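Local coordinates for protein 2-methyl-aconitate isomerase (Shewanella oneidensis, PDB 5K87) that catalyses the cis-trans isomerization of 2-methyl-aconitate in the 2-methylcitrate cycle of propionate breakdown, by base-catalysed proton abstraction coupled with rotation about a carbon-carbon bond, at residues 77-91 with 112-126. The protein carries 1 engineered substitution. Numbering follows the deposited sequence.
Sequences VILSHSSKANHDVDY and LTAAVGAFAISNGLI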
# COMPACT_ATOMS: atom_id res chain seq x y z
N VAL A 77 -13.24 6.40 7.65
CA VAL A 77 -14.06 6.42 8.85
C VAL A 77 -14.51 7.85 9.11
O VAL A 77 -13.70 8.79 9.04
CB VAL A 77 -13.25 5.92 10.07
CG1 VAL A 77 -14.02 6.12 11.37
CG2 VAL A 77 -12.84 4.47 9.90
N ILE A 78 -15.80 8.02 9.39
CA ILE A 78 -16.33 9.32 9.80
C ILE A 78 -16.95 9.19 11.18
O ILE A 78 -17.82 8.34 11.40
CB ILE A 78 -17.38 9.84 8.80
CG1 ILE A 78 -16.74 10.06 7.43
CG2 ILE A 78 -18.03 11.13 9.31
CD1 ILE A 78 -17.75 10.31 6.32
N LEU A 79 -16.48 10.02 12.11
CA LEU A 79 -16.95 9.98 13.48
C LEU A 79 -17.63 11.29 13.85
O LEU A 79 -17.23 12.36 13.36
CB LEU A 79 -15.78 9.73 14.44
CG LEU A 79 -14.99 8.45 14.14
CD1 LEU A 79 -13.88 8.21 15.13
CD2 LEU A 79 -15.91 7.25 14.09
N SER A 80 -18.62 11.22 14.74
CA SER A 80 -19.36 12.39 15.18
C SER A 80 -19.89 12.14 16.58
O SER A 80 -19.92 11.00 17.05
CB SER A 80 -20.53 12.64 14.24
OG SER A 80 -21.33 11.48 14.12
N HIS A 81 -20.33 13.21 17.24
CA HIS A 81 -21.05 13.09 18.51
C HIS A 81 -22.30 12.25 18.31
O HIS A 81 -22.99 12.38 17.30
CB HIS A 81 -21.52 14.46 19.00
CG HIS A 81 -20.40 15.38 19.38
ND1 HIS A 81 -19.66 15.22 20.54
CD2 HIS A 81 -19.92 16.49 18.78
CE1 HIS A 81 -18.76 16.18 20.62
NE2 HIS A 81 -18.90 16.97 19.56
N SER A 82 -22.60 11.41 19.29
CA SER A 82 -23.79 10.58 19.20
C SER A 82 -25.02 11.25 19.80
O SER A 82 -24.92 11.99 20.78
CB SER A 82 -23.57 9.25 19.90
OG SER A 82 -24.66 8.38 19.66
N SER A 83 -26.17 10.97 19.21
CA SER A 83 -27.46 11.35 19.80
C SER A 83 -28.19 10.13 20.36
O SER A 83 -29.37 10.22 20.72
CB SER A 83 -28.35 12.05 18.76
OG SER A 83 -27.83 13.32 18.42
N LYS A 84 -27.51 9.00 20.41
CA LYS A 84 -28.10 7.78 20.94
C LYS A 84 -27.90 7.73 22.44
O LYS A 84 -26.82 8.04 22.95
CB LYS A 84 -27.46 6.55 20.29
CG LYS A 84 -27.69 6.42 18.79
CD LYS A 84 -29.08 5.88 18.49
CE LYS A 84 -29.28 4.50 19.09
NZ LYS A 84 -30.61 3.93 18.75
N ALA A 85 -28.94 7.33 23.17
CA ALA A 85 -28.81 7.14 24.61
C ALA A 85 -27.69 6.17 24.92
O ALA A 85 -27.56 5.13 24.28
CB ALA A 85 -30.12 6.65 25.20
N ASN A 86 -26.86 6.54 25.89
CA ASN A 86 -25.80 5.68 26.41
C ASN A 86 -24.71 5.36 25.39
O ASN A 86 -24.06 4.32 25.49
CB ASN A 86 -26.39 4.40 27.01
CG ASN A 86 -27.52 4.68 27.98
OD1 ASN A 86 -27.38 5.48 28.90
ND2 ASN A 86 -28.66 4.03 27.76
N HIS A 87 -24.53 6.24 24.42
CA HIS A 87 -23.40 6.14 23.50
C HIS A 87 -22.66 7.46 23.44
O HIS A 87 -23.24 8.52 23.68
CB HIS A 87 -23.85 5.73 22.10
CG HIS A 87 -24.42 4.35 22.04
ND1 HIS A 87 -25.68 4.05 22.51
CD2 HIS A 87 -23.89 3.18 21.59
CE1 HIS A 87 -25.91 2.75 22.35
NE2 HIS A 87 -24.84 2.21 21.79
N ASP A 88 -21.37 7.38 23.15
CA ASP A 88 -20.53 8.57 23.09
C ASP A 88 -20.28 9.08 21.68
O ASP A 88 -20.27 10.29 21.44
CB ASP A 88 -19.19 8.27 23.75
CG ASP A 88 -19.34 7.85 25.19
OD1 ASP A 88 -19.83 8.68 25.98
OD2 ASP A 88 -18.99 6.70 25.54
N VAL A 89 -20.09 8.17 20.74
CA VAL A 89 -19.64 8.58 19.42
C VAL A 89 -20.34 7.72 18.38
O VAL A 89 -20.57 6.53 18.61
CB VAL A 89 -18.09 8.46 19.31
CG1 VAL A 89 -17.62 7.03 19.55
CG2 VAL A 89 -17.57 8.99 17.97
N ASP A 90 -20.71 8.32 17.26
CA ASP A 90 -21.25 7.59 16.11
C ASP A 90 -20.14 7.30 15.11
O ASP A 90 -19.32 8.18 14.78
CB ASP A 90 -22.32 8.41 15.39
CG ASP A 90 -23.64 8.47 16.14
OD1 ASP A 90 -23.78 7.82 17.19
OD2 ASP A 90 -24.54 9.16 15.63
N TYR A 91 -20.15 6.08 14.59
CA TYR A 91 -19.07 5.57 13.75
C TYR A 91 -19.64 5.07 12.42
O TYR A 91 -20.45 4.14 12.39
CB TYR A 91 -18.38 4.44 14.52
CG TYR A 91 -17.46 3.47 13.80
CD1 TYR A 91 -16.78 3.83 12.63
CD2 TYR A 91 -17.27 2.19 14.30
CE1 TYR A 91 -15.93 2.92 12.00
CE2 TYR A 91 -16.42 1.29 13.67
CZ TYR A 91 -15.77 1.66 12.52
OH TYR A 91 -14.93 0.78 11.89
N LEU A 112 -10.66 -1.48 12.88
CA LEU A 112 -10.53 -0.05 13.13
C LEU A 112 -11.27 0.40 14.39
O LEU A 112 -11.11 1.55 14.80
CB LEU A 112 -10.98 0.76 11.92
CG LEU A 112 -10.05 0.68 10.70
CD1 LEU A 112 -10.53 1.66 9.64
CD2 LEU A 112 -8.58 0.94 11.06
N THR A 113 -12.03 -0.48 15.04
CA THR A 113 -12.78 -0.09 16.22
C THR A 113 -11.91 0.48 17.35
O THR A 113 -12.27 1.47 17.99
CB THR A 113 -13.67 -1.26 16.71
OG1 THR A 113 -14.74 -1.45 15.78
CG2 THR A 113 -14.25 -0.96 18.07
N ALA A 114 -10.75 -0.12 17.60
CA ALA A 114 -9.84 0.43 18.61
C ALA A 114 -9.38 1.85 18.25
O ALA A 114 -9.26 2.72 19.12
CB ALA A 114 -8.62 -0.47 18.78
N ALA A 115 -9.12 2.07 16.97
CA ALA A 115 -8.73 3.39 16.49
C ALA A 115 -9.89 4.38 16.59
O ALA A 115 -9.66 5.57 16.86
CB ALA A 115 -8.19 3.32 15.07
N VAL A 116 -11.12 3.92 16.40
CA VAL A 116 -12.29 4.77 16.59
C VAL A 116 -12.34 5.30 18.02
O VAL A 116 -12.56 6.49 18.25
CB VAL A 116 -13.59 4.00 16.26
CG1 VAL A 116 -14.81 4.73 16.78
CG2 VAL A 116 -13.68 3.77 14.76
N GLY A 117 -12.12 4.41 18.99
CA GLY A 117 -12.14 4.82 20.38
C GLY A 117 -11.09 5.87 20.67
O GLY A 117 -11.37 6.89 21.30
N ALA A 118 -9.87 5.60 20.22
CA ALA A 118 -8.76 6.54 20.41
C ALA A 118 -9.03 7.88 19.73
O ALA A 118 -8.79 8.94 20.31
CB ALA A 118 -7.47 5.94 19.91
N PHE A 119 -9.50 7.84 18.48
CA PHE A 119 -9.75 9.06 17.73
C PHE A 119 -10.79 9.92 18.44
O PHE A 119 -10.64 11.13 18.55
CB PHE A 119 -10.20 8.74 16.30
CG PHE A 119 -10.44 9.97 15.45
CD1 PHE A 119 -11.63 10.69 15.56
CD2 PHE A 119 -9.50 10.41 14.55
CE1 PHE A 119 -11.86 11.83 14.78
CE2 PHE A 119 -9.72 11.54 13.76
CZ PHE A 119 -10.90 12.23 13.87
N ALA A 120 -11.85 9.28 18.91
CA ALA A 120 -12.92 10.01 19.56
C ALA A 120 -12.42 10.74 20.80
O ALA A 120 -12.75 11.91 21.01
CB ALA A 120 -14.05 9.06 19.92
N ILE A 121 -11.63 10.06 21.62
CA ILE A 121 -11.04 10.67 22.80
C ILE A 121 -10.14 11.85 22.42
O ILE A 121 -10.24 12.93 23.00
CB ILE A 121 -10.24 9.65 23.61
CG1 ILE A 121 -11.18 8.60 24.21
CG2 ILE A 121 -9.41 10.35 24.70
CD1 ILE A 121 -10.49 7.33 24.62
N SER A 122 -9.28 11.63 21.44
CA SER A 122 -8.29 12.62 21.05
C SER A 122 -8.88 13.83 20.35
O SER A 122 -8.20 14.86 20.24
CB SER A 122 -7.23 11.98 20.17
OG SER A 122 -6.55 10.98 20.90
N ASN A 123 -10.11 13.72 19.86
CA ASN A 123 -10.67 14.77 19.01
C ASN A 123 -11.97 15.37 19.52
O ASN A 123 -12.77 15.89 18.75
CB ASN A 123 -10.81 14.27 17.57
CG ASN A 123 -9.47 14.12 16.90
OD1 ASN A 123 -8.90 15.10 16.41
ND2 ASN A 123 -8.92 12.92 16.91
N GLY A 124 -12.17 15.29 20.83
CA GLY A 124 -13.25 16.04 21.45
C GLY A 124 -14.64 15.48 21.25
O GLY A 124 -15.62 16.21 21.36
N LEU A 125 -14.75 14.18 20.96
CA LEU A 125 -16.05 13.59 20.70
C LEU A 125 -16.61 12.86 21.92
O LEU A 125 -17.72 12.35 21.88
CB LEU A 125 -15.99 12.65 19.49
CG LEU A 125 -15.58 13.34 18.19
CD1 LEU A 125 -15.57 12.33 17.05
CD2 LEU A 125 -16.52 14.49 17.89
N ILE A 126 -15.83 12.83 23.00
CA ILE A 126 -16.24 12.14 24.22
C ILE A 126 -16.41 13.12 25.37
O ILE A 126 -15.49 13.90 25.65
CB ILE A 126 -15.19 11.08 24.65
CG1 ILE A 126 -14.82 10.16 23.48
CG2 ILE A 126 -15.70 10.30 25.87
CD1 ILE A 126 -15.94 9.28 23.00
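Val116 presses one methyl squarely onto the ring of Tyr91: CG2 stands 3.5 Å from the ring centroid and 7° off its normal, a CH-pi contact. Its other branch, CG1, is anti to the backbone N (chi1 165°) and reaches Leu79 CD2 at 3.8 Å, so the one valine serves both strands of the hairpin. Leu79 extends the contact further along the helix, its CD1 meeting Phe119 CD1 at 3.4 Å, while its CB lies 3.7 Å from Leu125 CD1. The two methyls of Leu125 part company: CD1 is buried among Leu79 and Val89, whereas CD2 sits over the face of the His81 imidazole, 3.9 Å from its centroid. Beside Leu125, Ile126 CD1 packs against Asp88 CB at 3.5 Å, and at the far end Val77 CG2 touches Leu112 CD1. No hydrogen bond crosses the interface; apolar contacts and the two CH-pi contacts carry it.

What positions these groups lies in the second shell. Ser80 and Asp90 exchange backbone hydrogen bonds, fixing the hairpin pairing, and Arg140 takes the carboxylate of Asp88 in a salt bridge. Past the helix, Leu125 N bonds back to Ala120 O at 3.0 Å, tying Leu125 to the last turn. The Tyr91 hydroxyl is hydrogen-bonded to the backbone O of Cys109, inferred to be a proton donor/acceptor in catalysis; a leucine in place of Tyr91 would probably leave the Cys109 carbonyl without this hydroxyl partner and Val116 CG2 without the ring face it rests on.

Strand 77-81 and helix 113-122 cross at -47° with axes 9.5 Å apart, the geometry of a helix laid across an antiparallel beta hairpin; in this PrpF member of the diaminopimelate epimerase clan, residues 112-126 directly follow the substrate-binding Asn111 in the chain.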